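Local structure of 3-keto-5-aminohexanoate cleavage enzyme (Ralstonia eutropha, 3C6C) at residues 35-40 / 271-276; 70-75 / 81-86; 198-203 / 209-214; 257-262 / 294-299. The protein probably cleaves 3-keto-5-aminohexanoate or a related beta-keto acid, using a metal ion held in a TIM-barrel fold. One frame throughout, in Å; residues are numbered along the deposited sequence.

In the fold
Contact 1 joins two loops, and contact 2 joins a loop to the start of helix 81-92, at the C-terminal end of the TIM barrel, the end that carries the nickel ion bound by His-66, His-68 and Glu-269. Their centres are about 20 Å apart, yet they touch where Phe-36 N lies 3.8 Å from Arg-70 NH1. Bound diethylene glycol lies close to Leu-272 of contact 1 and to Arg-70 of contact 2. Contacts 3 and 4 lie where helices return to the N-terminal end of the barrel; their centres are about 23 Å apart and their nearest atoms about 7 Å. Contact 3 lies across the chain's centre from contact 1, about 32 Å between centres.

Contact 1 of 4, residues 35-40 / 271-276; sequences PFNPKH and NLYLSR
Asn-37 and His-40, at the two ends of a type I turn, both meet Leu-272, and the Asn-37 amide also nears Tyr-273 OH. The Asn-37 side chain can be followed outward. Its CB rests on the Leu-272 methyl CD1 at 4.0 Å, the two side chains crossing obliquely. Placing CG anti to the backbone N (chi1 177°) carries the amide along this methyl. OD1 turns back to its own loop and accepts from Lys-39 N at 3.0 Å, an Asx turn in which the donor stands 39° above the carbonyl plane. ND2, the other branch, lies 4.1 Å from Leu-272 CD1 and donates to a water 2.7 Å away. That water is also bonded, at 3.3 Å, to Tyr-273 OH, so it spans the gap between amide and phenol. The turn itself is closed by His-40 N to Asn-37 O. His-40 presents an edge of its ring: Leu-272 O lies there, close to the ring plane, 3.9 Å from His-40 CD2. Its nitrogens are occupied by Ala-280 O at NE2 and Ser-42 N at ND1, which fixes the ring's rotation. In segment 271-276, Asn-271 braces the chain, OD1 accepting from Tyr-273 N in a second Asx turn and ND2 donating to Tyr-273 O at 2.8 Å. Phe-279 packs against His-40, Leu-272 and Tyr-273. The loops therefore meet through methyl packing, a ring edge against a carbonyl and one water bridge, while their direct polar bonds are spent within each loop or on other neighbours: each keeps its own shape, and the join between them is light.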
loop_
_atom_site.group_PDB
_atom_site.type_symbol
_atom_site.label_atom_id
_atom_site.label_comp_id
_atom_site.label_asym_id
_atom_site.label_seq_id
_atom_site.Cartn_x
_atom_site.Cartn_y
_atom_site.Cartn_z
ATOM N N PRO A 35 -21.975 -26.225 -9.577
ATOM C CA PRO A 35 -22.287 -27.590 -10.040
ATOM C C PRO A 35 -21.660 -28.726 -9.220
ATOM O O PRO A 35 -20.476 -28.710 -8.864
ATOM C CB PRO A 35 -21.752 -27.582 -11.477
ATOM C CG PRO A 35 -21.949 -26.150 -11.923
ATOM C CD PRO A 35 -21.558 -25.342 -10.689
ATOM N N PHE A 36 -22.493 -29.715 -8.954
ATOM C CA PHE A 36 -22.083 -30.930 -8.223
ATOM C C PHE A 36 -21.068 -31.688 -9.074
ATOM O O PHE A 36 -21.328 -32.022 -10.226
ATOM C CB PHE A 36 -23.339 -31.794 -7.888
ATOM C CG PHE A 36 -23.062 -33.148 -7.305
ATOM C CD1 PHE A 36 -22.031 -33.364 -6.409
ATOM C CD2 PHE A 36 -23.894 -34.223 -7.633
ATOM C CE1 PHE A 36 -21.821 -34.626 -5.861
ATOM C CE2 PHE A 36 -23.686 -35.484 -7.106
ATOM C CZ PHE A 36 -22.652 -35.699 -6.214
ATOM N N ASN A 37 -19.906 -31.941 -8.475
ATOM C CA ASN A 37 -18.884 -32.835 -9.052
ATOM C C ASN A 37 -18.973 -34.203 -8.384
ATOM O O ASN A 37 -18.502 -34.386 -7.263
ATOM C CB ASN A 37 -17.485 -32.228 -8.877
ATOM C CG ASN A 37 -16.396 -33.125 -9.368
ATOM O OD1 ASN A 37 -16.634 -34.286 -9.756
ATOM N ND2 ASN A 37 -15.156 -32.596 -9.366
ATOM N N PRO A 38 -19.614 -35.175 -9.051
ATOM C CA PRO A 38 -19.926 -36.456 -8.416
ATOM C C PRO A 38 -18.707 -37.346 -8.125
ATOM O O PRO A 38 -18.843 -38.399 -7.503
ATOM C CB PRO A 38 -20.910 -37.132 -9.397
ATOM C CG PRO A 38 -21.070 -36.255 -10.522
ATOM C CD PRO A 38 -20.215 -35.031 -10.381
ATOM N N LYS A 39 -17.527 -36.913 -8.543
ATOM C CA LYS A 39 -16.287 -37.579 -8.077
ATOM C C LYS A 39 -16.034 -37.331 -6.585
ATOM O O LYS A 39 -15.382 -38.129 -5.910
ATOM C CB LYS A 39 -15.072 -37.145 -8.872
ATOM C CG LYS A 39 -15.080 -37.766 -10.227
ATOM C CD LYS A 39 -13.830 -37.454 -11.015
ATOM C CE LYS A 39 -13.837 -38.254 -12.318
ATOM N NZ LYS A 39 -12.532 -38.196 -13.045
ATOM N N HIS A 40 -16.600 -36.244 -6.085
ATOM C CA HIS A 40 -16.530 -35.957 -4.638
ATOM C C HIS A 40 -17.524 -36.863 -3.897
ATOM O O HIS A 40 -18.724 -36.731 -4.050
ATOM C CB HIS A 40 -16.795 -34.492 -4.310
ATOM C CG HIS A 40 -16.482 -34.156 -2.880
ATOM N ND1 HIS A 40 -17.013 -34.880 -1.830
ATOM C CD2 HIS A 40 -15.683 -33.206 -2.319
ATOM C CE1 HIS A 40 -16.556 -34.388 -0.686
ATOM N NE2 HIS A 40 -15.741 -33.379 -0.951
ATOM N N ASN A 271 -14.121 -24.603 -2.151
ATOM C CA ASN A 271 -12.990 -25.459 -2.452
ATOM C C ASN A 271 -13.300 -26.893 -2.107
ATOM O O ASN A 271 -13.695 -27.175 -0.987
ATOM C CB ASN A 271 -11.776 -25.015 -1.618
ATOM C CG ASN A 271 -10.649 -26.025 -1.658
ATOM O OD1 ASN A 271 -10.276 -26.518 -2.732
ATOM N ND2 ASN A 271 -10.097 -26.321 -0.508
ATOM N N LEU A 272 -13.116 -27.797 -3.072
ATOM C CA LEU A 272 -13.382 -29.220 -2.834
ATOM C C LEU A 272 -12.213 -30.041 -2.269
ATOM O O LEU A 272 -12.394 -31.184 -1.836
ATOM C CB LEU A 272 -13.853 -29.880 -4.136
ATOM C CG LEU A 272 -15.143 -29.346 -4.773
ATOM C CD1 LEU A 272 -15.507 -30.267 -5.960
ATOM C CD2 LEU A 272 -16.303 -29.259 -3.802
ATOM N N TYR A 273 -11.014 -29.463 -2.289
ATOM C CA TYR A 273 -9.774 -30.229 -2.091
ATOM C C TYR A 273 -8.980 -29.918 -0.829
ATOM O O TYR A 273 -8.722 -28.767 -0.484
ATOM C CB TYR A 273 -8.848 -30.053 -3.304
ATOM C CG TYR A 273 -9.453 -30.547 -4.586
ATOM C CD1 TYR A 273 -9.388 -31.887 -4.928
ATOM C CD2 TYR A 273 -10.106 -29.675 -5.441
ATOM C CE1 TYR A 273 -9.954 -32.341 -6.115
ATOM C CE2 TYR A 273 -10.668 -30.117 -6.617
ATOM C CZ TYR A 273 -10.578 -31.439 -6.949
ATOM O OH TYR A 273 -11.171 -31.848 -8.132
ATOM N N LEU A 274 -8.557 -31.001 -0.181
ATOM C CA LEU A 274 -7.744 -30.893 1.033
ATOM C C LEU A 274 -6.335 -30.608 0.555
ATOM O O LEU A 274 -5.609 -29.786 1.103
ATOM C CB LEU A 274 -7.821 -32.175 1.860
ATOM C CG LEU A 274 -7.163 -32.104 3.233
ATOM C CD1 LEU A 274 -7.852 -31.074 4.124
ATOM C CD2 LEU A 274 -7.143 -33.507 3.871
ATOM N N SER A 275 -5.996 -31.311 -0.506
ATOM C CA SER A 275 -4.740 -31.138 -1.221
ATOM C C SER A 275 -4.882 -31.556 -2.647
ATOM O O SER A 275 -5.947 -31.980 -3.092
ATOM C CB SER A 275 -3.595 -31.929 -0.566
ATOM O OG SER A 275 -3.852 -33.318 -0.506
ATOM N N ARG A 276 -3.782 -31.454 -3.371
ATOM C CA ARG A 276 -3.822 -31.748 -4.808
ATOM C C ARG A 276 -4.331 -33.173 -5.031
ATOM O O ARG A 276 -3.740 -34.153 -4.576
ATOM C CB ARG A 276 -2.452 -31.525 -5.484
HETATM O O HOH W 1 -12.860 -33.800 -10.184
#

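Contact 2 of 4, residues 70-75 / 81-86; sequences RDPKTG and PVLFKE
Leu-83 reaches from the first turn of helix 81-92 to the Pro-72 ring. Its CG lies anti to the carbonyl carbon (chi1 -62°), and from there the two methyls divide the work. CD1 sits 3.5 Å from Arg-70 O and 3.8 Å from Pro-72 CD, while CD2 touches Pro-72 CG at 3.9 Å; the two methyls of the fork thus touch neighbouring atoms of the proline ring. Pro-47 and Val-69 also pack on Leu-83. Arg-70 offers this helix only its backbone carbonyl, for its side chain leaves in the other direction, extended through chi2 and chi3 until a near-perpendicular last torsion (chi4 -91°) turns the guanidinium. There NH1 donates to Gly-75 O at 2.7 Å, within the guanidinium plane and nearly in line with the C=O bond. Ala-34 O takes a second bond from NH1 and Thr-31 O one from NH2, so three carbonyls fix the rotation of the guanidinium between two loops. Asp-71 tightens the turn: OD1 accepts from Thr-74 N at 3.3 Å, approached from above the carboxylate plane in an Asx motif. Strand 64-70, which carries the metal ligands His-66 and His-68, ends here and leads through strand 77-78 into helix 81-92. This is a beta-alpha loop on the catalytic side of a TIM barrel, with the Arg-70 side chain about 10 Å from the bound nickel.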
loop_
_atom_site.group_PDB
_atom_site.type_symbol
_atom_site.label_atom_id
_atom_site.label_comp_id
_atom_site.label_asym_id
_atom_site.label_seq_id
_atom_site.Cartn_x
_atom_site.Cartn_y
_atom_site.Cartn_z
ATOM N N ARG A 70 -29.712 -27.594 -2.238
ATOM C CA ARG A 70 -29.582 -28.150 -3.573
ATOM C C ARG A 70 -30.805 -28.991 -3.911
ATOM O O ARG A 70 -31.490 -29.527 -3.026
ATOM C CB ARG A 70 -28.312 -29.018 -3.658
ATOM C CG ARG A 70 -27.006 -28.236 -3.644
ATOM C CD ARG A 70 -25.778 -29.172 -3.671
ATOM N NE ARG A 70 -24.545 -28.388 -3.656
ATOM C CZ ARG A 70 -23.894 -27.969 -4.736
ATOM N NH1 ARG A 70 -24.358 -28.241 -5.960
ATOM N NH2 ARG A 70 -22.787 -27.250 -4.604
ATOM N N ASP A 71 -31.092 -29.101 -5.194
ATOM C CA ASP A 71 -32.161 -30.016 -5.618
ATOM C C ASP A 71 -31.783 -31.422 -5.182
ATOM O O ASP A 71 -30.775 -31.937 -5.657
ATOM C CB ASP A 71 -32.336 -29.981 -7.134
ATOM C CG ASP A 71 -33.418 -30.945 -7.622
ATOM O OD1 ASP A 71 -33.494 -32.105 -7.154
ATOM O OD2 ASP A 71 -34.200 -30.510 -8.473
ATOM N N PRO A 72 -32.588 -32.034 -4.283
ATOM C CA PRO A 72 -32.154 -33.190 -3.501
ATOM C C PRO A 72 -31.935 -34.344 -4.401
ATOM O O PRO A 72 -31.320 -35.325 -4.008
ATOM C CB PRO A 72 -33.324 -33.486 -2.563
ATOM C CG PRO A 72 -34.163 -32.269 -2.552
ATOM C CD PRO A 72 -33.899 -31.528 -3.841
ATOM N N LYS A 73 -32.445 -34.182 -5.606
ATOM C CA LYS A 73 -32.291 -35.181 -6.643
ATOM C C LYS A 73 -30.937 -34.975 -7.237
ATOM O O LYS A 73 -29.981 -35.729 -6.964
ATOM C CB LYS A 73 -33.304 -35.005 -7.786
ATOM C CG LYS A 73 -34.683 -35.620 -7.551
ATOM C CD LYS A 73 -35.643 -35.229 -8.681
ATOM C CE LYS A 73 -37.088 -35.634 -8.361
ATOM N NZ LYS A 73 -38.062 -35.318 -9.464
ATOM N N THR A 74 -30.913 -33.898 -8.031
ATOM C CA THR A 74 -29.875 -33.599 -9.050
ATOM C C THR A 74 -28.615 -32.930 -8.543
ATOM O O THR A 74 -27.632 -32.839 -9.254
ATOM C CB THR A 74 -30.389 -32.662 -10.158
ATOM O OG1 THR A 74 -30.563 -31.327 -9.629
ATOM C CG2 THR A 74 -31.703 -33.174 -10.789
ATOM N N GLY A 75 -28.674 -32.446 -7.330
ATOM C CA GLY A 75 -27.537 -31.746 -6.739
ATOM C C GLY A 75 -27.350 -30.379 -7.325
ATOM O O GLY A 75 -26.413 -29.663 -6.973
ATOM N N PRO A 81 -37.849 -22.949 -0.265
ATOM C CA PRO A 81 -37.908 -22.621 1.171
ATOM C C PRO A 81 -38.132 -23.857 2.053
ATOM O O PRO A 81 -37.726 -23.884 3.219
ATOM C CB PRO A 81 -39.122 -21.669 1.273
ATOM C CG PRO A 81 -39.194 -21.026 -0.083
ATOM C CD PRO A 81 -38.798 -22.140 -1.053
ATOM N N VAL A 82 -38.777 -24.855 1.476
ATOM C CA VAL A 82 -39.071 -26.094 2.204
ATOM C C VAL A 82 -37.780 -26.815 2.578
ATOM O O VAL A 82 -37.625 -27.355 3.684
ATOM C CB VAL A 82 -39.981 -27.059 1.398
ATOM C CG1 VAL A 82 -40.124 -28.406 2.122
ATOM C CG2 VAL A 82 -41.355 -26.417 1.174
ATOM N N LEU A 83 -36.835 -26.756 1.655
ATOM C CA LEU A 83 -35.540 -27.403 1.844
ATOM C C LEU A 83 -34.731 -26.648 2.889
ATOM O O LEU A 83 -34.085 -27.249 3.768
ATOM C CB LEU A 83 -34.766 -27.494 0.531
ATOM C CG LEU A 83 -35.443 -28.341 -0.560
ATOM C CD1 LEU A 83 -34.498 -28.361 -1.777
ATOM C CD2 LEU A 83 -35.775 -29.761 -0.025
ATOM N N PHE A 84 -34.787 -25.326 2.816
ATOM C CA PHE A 84 -34.083 -24.471 3.798
ATOM C C PHE A 84 -34.609 -24.791 5.211
ATOM O O PHE A 84 -33.848 -24.941 6.154
ATOM C CB PHE A 84 -34.251 -22.968 3.528
ATOM C CG PHE A 84 -33.289 -22.395 2.507
ATOM C CD1 PHE A 84 -31.942 -22.203 2.807
ATOM C CD2 PHE A 84 -33.741 -22.036 1.257
ATOM C CE1 PHE A 84 -31.068 -21.657 1.881
ATOM C CE2 PHE A 84 -32.869 -21.468 0.318
ATOM C CZ PHE A 84 -31.523 -21.296 0.645
ATOM N N LYS A 85 -35.933 -24.883 5.318
ATOM C CA LYS A 85 -36.584 -25.139 6.618
ATOM C C LYS A 85 -36.156 -26.482 7.199
ATOM O O LYS A 85 -35.909 -26.622 8.396
ATOM C CB LYS A 85 -38.114 -25.018 6.512
ATOM C CG LYS A 85 -38.860 -25.281 7.825
ATOM C CD LYS A 85 -38.605 -24.197 8.845
ATOM C CE LYS A 85 -39.761 -24.068 9.854
ATOM N NZ LYS A 85 -40.053 -25.304 10.622
ATOM N N GLU A 86 -36.033 -27.475 6.340
ATOM C CA GLU A 86 -35.622 -28.814 6.784
ATOM C C GLU A 86 -34.186 -28.757 7.317
ATOM O O GLU A 86 -33.866 -29.337 8.355
ATOM C CB GLU A 86 -35.722 -29.865 5.665
ATOM C CG GLU A 86 -35.347 -31.260 6.169
ATOM C CD GLU A 86 -35.394 -32.344 5.133
ATOM O OE1 GLU A 86 -36.031 -32.140 4.074
ATOM O OE2 GLU A 86 -34.757 -33.397 5.384
#

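Contact 3 of 4, residues 198-203 / 209-214; sequences QLIEEG and PLFQMV
Ile-200 in the last turn of helix 190-201 and Pro-209 just before strand 210-214 are the backbone positions in register, with CA atoms 7.8 Å apart. Gly-203 is the first residue to leave helical angles, and its positive phi completes a Schellman motif, with Gly-203 N bonded to Ile-200 O at 3.1 Å. The chain then reverses and enters the strand, so helix end and strand start face each other. The side-chain contact rests on one methyl. Ile-200 holds CG1 beside its backbone N (chi1 -72°) and extends beyond it, carrying CD1 to the barrel wall. There CD1 lies 3.8 Å from Pro-209 CG and 3.9 Å from Pro-209 CB, the two side chains crossing at about a right angle. Ile-200 CD1 also lies against the CE1-CZ edge of the Phe-211 ring, near its plane, 3.9 Å from each atom. Phe-211 is further packed by Leu-185 and Pro-236, while its backbone pairs with strand 240-244. On the helix end, Gln-198 NE2 donates to Glu-202 OE2 at 2.7 Å with an N-H...O angle of 166°, and that carboxylate oxygen also bridges to Arg-170. Gln-198 and Glu-202 thus tie down the helix end, Gln-198 also packing on Trp-219 of the second subunit, while Ile-200 meets segment 209-214 through hydrocarbon alone. Within this beta-alpha-beta unit, the fit depends on one isoleucine methyl against a proline and a ring edge, without any directional bond.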
loop_
_atom_site.group_PDB
_atom_site.type_symbol
_atom_site.label_atom_id
_atom_site.label_comp_id
_atom_site.label_asym_id
_atom_site.label_seq_id
_atom_site.Cartn_x
_atom_site.Cartn_y
_atom_site.Cartn_z
ATOM N N GLN A 198 -23.163 3.314 2.416
ATOM C CA GLN A 198 -24.367 4.143 2.126
ATOM C C GLN A 198 -25.601 3.561 2.814
ATOM O O GLN A 198 -26.432 4.283 3.359
ATOM C CB GLN A 198 -24.641 4.252 0.625
ATOM C CG GLN A 198 -25.857 5.107 0.309
ATOM C CD GLN A 198 -25.647 6.572 0.621
ATOM O OE1 GLN A 198 -24.524 7.061 0.615
ATOM N NE2 GLN A 198 -26.744 7.294 0.874
ATOM N N LEU A 199 -25.706 2.240 2.778
ATOM C CA LEU A 199 -26.795 1.537 3.474
ATOM C C LEU A 199 -26.769 1.882 4.964
ATOM O O LEU A 199 -27.804 2.119 5.590
ATOM C CB LEU A 199 -26.698 0.015 3.265
ATOM C CG LEU A 199 -27.038 -0.483 1.863
ATOM C CD1 LEU A 199 -26.723 -1.987 1.674
ATOM C CD2 LEU A 199 -28.507 -0.209 1.566
ATOM N N ILE A 200 -25.562 1.980 5.501
ATOM C CA ILE A 200 -25.362 2.209 6.936
ATOM C C ILE A 200 -25.820 3.636 7.212
ATOM O O ILE A 200 -26.554 3.917 8.163
ATOM C CB ILE A 200 -23.872 2.066 7.375
ATOM C CG1 ILE A 200 -23.441 0.593 7.351
ATOM C CG2 ILE A 200 -23.673 2.625 8.773
ATOM C CD1 ILE A 200 -21.913 0.344 7.445
ATOM N N GLU A 201 -25.385 4.511 6.323
ATOM C CA GLU A 201 -25.741 5.951 6.360
ATOM C C GLU A 201 -27.234 6.169 6.470
ATOM O O GLU A 201 -27.732 7.021 7.219
ATOM C CB GLU A 201 -25.307 6.621 5.061
ATOM C CG GLU A 201 -24.234 7.629 5.230
ATOM C CD GLU A 201 -24.780 8.933 5.768
ATOM O OE1 GLU A 201 -25.502 9.639 5.017
ATOM O OE2 GLU A 201 -24.486 9.249 6.942
ATOM N N GLU A 202 -27.917 5.408 5.647
ATOM C CA GLU A 202 -29.367 5.519 5.435
ATOM C C GLU A 202 -30.218 4.842 6.507
ATOM O O GLU A 202 -31.445 4.771 6.418
ATOM C CB GLU A 202 -29.730 4.969 4.057
ATOM C CG GLU A 202 -29.162 5.817 2.950
ATOM C CD GLU A 202 -29.537 5.310 1.580
ATOM O OE1 GLU A 202 -30.341 4.347 1.509
ATOM O OE2 GLU A 202 -29.028 5.855 0.571
ATOM N N GLY A 203 -29.546 4.342 7.520
ATOM C CA GLY A 203 -30.221 3.697 8.638
ATOM C C GLY A 203 -30.770 2.325 8.316
ATOM O O GLY A 203 -31.734 1.889 8.911
ATOM N N PRO A 209 -22.117 -3.669 11.803
ATOM C CA PRO A 209 -22.168 -4.066 10.400
ATOM C C PRO A 209 -21.192 -5.188 10.090
ATOM O O PRO A 209 -20.100 -5.237 10.639
ATOM C CB PRO A 209 -21.717 -2.807 9.655
ATOM C CG PRO A 209 -21.673 -1.736 10.669
ATOM C CD PRO A 209 -21.426 -2.387 11.975
ATOM N N LEU A 210 -21.631 -6.053 9.189
ATOM C CA LEU A 210 -20.840 -7.213 8.713
ATOM C C LEU A 210 -20.552 -7.119 7.237
ATOM O O LEU A 210 -21.460 -7.129 6.405
ATOM C CB LEU A 210 -21.611 -8.527 8.928
ATOM C CG LEU A 210 -22.173 -8.859 10.287
ATOM C CD1 LEU A 210 -22.784 -10.269 10.236
ATOM C CD2 LEU A 210 -21.093 -8.735 11.387
ATOM N N PHE A 211 -19.265 -7.073 6.925
ATOM C CA PHE A 211 -18.783 -7.032 5.546
ATOM C C PHE A 211 -17.922 -8.286 5.276
ATOM O O PHE A 211 -17.129 -8.722 6.114
ATOM C CB PHE A 211 -17.894 -5.827 5.263
ATOM C CG PHE A 211 -18.611 -4.500 5.196
ATOM C CD1 PHE A 211 -18.968 -3.844 6.350
ATOM C CD2 PHE A 211 -18.837 -3.873 3.977
ATOM C CE1 PHE A 211 -19.581 -2.618 6.292
ATOM C CE2 PHE A 211 -19.466 -2.632 3.911
ATOM C CZ PHE A 211 -19.828 -2.013 5.075
ATOM N N GLN A 212 -18.086 -8.830 4.093
ATOM C CA GLN A 212 -17.180 -9.881 3.614
ATOM C C GLN A 212 -16.738 -9.675 2.191
ATOM O O GLN A 212 -17.539 -9.539 1.272
ATOM C CB GLN A 212 -17.800 -11.261 3.746
ATOM C CG GLN A 212 -16.949 -12.383 3.182
ATOM C CD GLN A 212 -17.361 -13.748 3.715
ATOM O OE1 GLN A 212 -16.631 -14.356 4.501
ATOM N NE2 GLN A 212 -18.541 -14.225 3.299
HETATM N N MSE A 213 -15.428 -9.719 2.019
HETATM C CA MSE A 213 -14.821 -9.660 0.684
HETATM C C MSE A 213 -14.770 -11.041 0.047
HETATM O O MSE A 213 -14.152 -11.968 0.584
HETATM C CB MSE A 213 -13.370 -9.161 0.734
HETATM C CG MSE A 213 -13.125 -7.949 1.543
HETATM SE SE MSE A 213 -11.206 -7.650 1.540
HETATM C CE MSE A 213 -11.247 -6.540 2.909
ATOM N N VAL A 214 -15.447 -11.141 -1.085
ATOM C CA VAL A 214 -15.342 -12.262 -2.012
ATOM C C VAL A 214 -14.161 -12.007 -2.941
ATOM O O VAL A 214 -14.157 -11.047 -3.720
ATOM C CB VAL A 214 -16.653 -12.455 -2.846
ATOM C CG1 VAL A 214 -16.544 -13.725 -3.725
ATOM C CG2 VAL A 214 -17.888 -12.537 -1.902
#

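Contact 4 of 4, residues 257-262 / 294-299; sequences AALLGG and EHLGMS
The flat groups here are peptide carbonyls, and the one that meets the other segment belongs to Ala-258: its O lies 3.6 Å from the selenium atom SE of Met-298, a selenomethionine. The preceding carbonyl, Ala-257 O, is gripped from opposite faces of its plane, by Leu-260 N at 3.0 Å and Gly-262 N at 2.9 Å. These bonds close the helix end, where Gly-261 with its positive phi forms a Schellman motif; Gly-297 ends the other helix in the same way. Met-298 leaves its backbone with CG beside the N (chi1 -71°) and bends about the CG-SE bond (chi3 -76°). The bend brings the terminal methyl CE to 3.9 Å from Ala-258 CB, so selenium meets the carbonyl oxygen while CE touches both that oxygen and the CB of this buried alanine. One methyl of each leucine touches, Leu-259 CD2 lying 4.1 Å from Leu-296 CD1, the side chains crossing at about a right angle. Ala-258 O and Gly-262 O both accept from Arg-22 NH2, which ties the helix end to the N-terminal chain. Leu-259 and Leu-296 continue into the subunit interface, packing on Leu-259 and Ala-255 of the third subunit. The contact thus joins the C-terminal ends of helices 250-260 and 282-295 on the outer layer of the barrel, with helix 225-232 beside the first and Met-298 and Ser-299 packed on strand 23-29.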
loop_
_atom_site.group_PDB
_atom_site.type_symbol
_atom_site.label_atom_id
_atom_site.label_comp_id
_atom_site.label_asym_id
_atom_site.label_seq_id
_atom_site.Cartn_x
_atom_site.Cartn_y
_atom_site.Cartn_z
ATOM N N ALA A 257 -6.417 -13.003 6.058
ATOM C CA ALA A 257 -7.486 -12.297 6.786
ATOM C C ALA A 257 -7.217 -12.322 8.284
ATOM O O ALA A 257 -7.285 -11.291 8.950
ATOM C CB ALA A 257 -8.890 -12.859 6.466
ATOM N N ALA A 258 -6.873 -13.492 8.812
ATOM C CA ALA A 258 -6.591 -13.627 10.254
ATOM C C ALA A 258 -5.498 -12.646 10.653
ATOM O O ALA A 258 -5.589 -11.972 11.679
ATOM C CB ALA A 258 -6.200 -15.065 10.638
ATOM N N LEU A 259 -4.479 -12.570 9.810
ATOM C CA LEU A 259 -3.301 -11.735 10.093
ATOM C C LEU A 259 -3.616 -10.215 10.111
ATOM O O LEU A 259 -2.926 -9.420 10.772
ATOM C CB LEU A 259 -2.187 -12.026 9.098
ATOM C CG LEU A 259 -1.417 -13.335 9.340
ATOM C CD1 LEU A 259 -0.591 -13.668 8.090
ATOM C CD2 LEU A 259 -0.496 -13.255 10.585
ATOM N N LEU A 260 -4.672 -9.846 9.412
ATOM C CA LEU A 260 -5.050 -8.419 9.175
ATOM C C LEU A 260 -6.216 -7.954 10.042
ATOM O O LEU A 260 -6.684 -6.818 9.919
ATOM C CB LEU A 260 -5.319 -8.178 7.684
ATOM C CG LEU A 260 -4.058 -8.163 6.799
ATOM C CD1 LEU A 260 -4.501 -8.072 5.323
ATOM C CD2 LEU A 260 -3.073 -7.030 7.222
ATOM N N GLY A 261 -6.660 -8.846 10.919
ATOM C CA GLY A 261 -7.744 -8.569 11.882
ATOM C C GLY A 261 -9.150 -8.887 11.425
ATOM O O GLY A 261 -10.157 -8.520 12.065
ATOM N N GLY A 262 -9.211 -9.592 10.305
ATOM C CA GLY A 262 -10.500 -10.050 9.738
ATOM C C GLY A 262 -10.905 -11.427 10.208
ATOM O O GLY A 262 -10.145 -12.161 10.836
ATOM N N GLU A 294 -4.621 -21.001 15.488
ATOM C CA GLU A 294 -4.037 -21.282 16.807
ATOM C C GLU A 294 -2.508 -21.164 16.780
ATOM O O GLU A 294 -1.886 -20.571 17.679
ATOM C CB GLU A 294 -4.494 -22.652 17.299
ATOM C CG GLU A 294 -6.014 -22.675 17.615
ATOM C CD GLU A 294 -6.560 -24.026 17.999
ATOM O OE1 GLU A 294 -5.842 -25.040 17.869
ATOM O OE2 GLU A 294 -7.747 -24.073 18.398
ATOM N N HIS A 295 -1.901 -21.694 15.722
ATOM C CA HIS A 295 -0.436 -21.662 15.580
ATOM C C HIS A 295 0.048 -20.193 15.467
ATOM O O HIS A 295 1.192 -19.857 15.813
ATOM C CB HIS A 295 0.056 -22.511 14.384
ATOM C CG HIS A 295 0.098 -23.988 14.658
ATOM N ND1 HIS A 295 -0.471 -24.553 15.779
ATOM C CD2 HIS A 295 0.661 -25.009 13.969
ATOM C CE1 HIS A 295 -0.266 -25.863 15.763
ATOM N NE2 HIS A 295 0.419 -26.165 14.676
ATOM N N LEU A 296 -0.837 -19.315 14.985
ATOM C CA LEU A 296 -0.485 -17.886 14.820
ATOM C C LEU A 296 -0.760 -17.059 16.081
ATOM O O LEU A 296 -0.612 -15.841 16.087
ATOM C CB LEU A 296 -1.187 -17.226 13.630
ATOM C CG LEU A 296 -0.847 -17.844 12.283
ATOM C CD1 LEU A 296 -1.633 -17.145 11.195
ATOM C CD2 LEU A 296 0.659 -17.801 12.024
ATOM N N GLY A 297 -1.224 -17.737 17.111
ATOM C CA GLY A 297 -1.344 -17.137 18.431
ATOM C C GLY A 297 -2.736 -16.640 18.734
ATOM O O GLY A 297 -2.938 -15.900 19.704
HETATM N N MSE A 298 -3.671 -17.021 17.884
HETATM C CA MSE A 298 -5.085 -16.612 18.018
HETATM C C MSE A 298 -5.971 -17.800 18.402
HETATM O O MSE A 298 -5.485 -18.876 18.747
HETATM C CB MSE A 298 -5.559 -15.923 16.737
HETATM C CG MSE A 298 -4.955 -14.511 16.519
HETATM SE SE MSE A 298 -5.238 -13.792 14.743
HETATM C CE MSE A 298 -4.001 -14.766 13.859
ATOM N N SER A 299 -7.282 -17.604 18.381
ATOM C CA SER A 299 -8.187 -18.740 18.527
ATOM C C SER A 299 -9.461 -18.531 17.746
ATOM O O SER A 299 -9.738 -17.452 17.277
ATOM C CB SER A 299 -8.537 -19.020 19.979
ATOM O OG SER A 299 -9.203 -17.915 20.527
#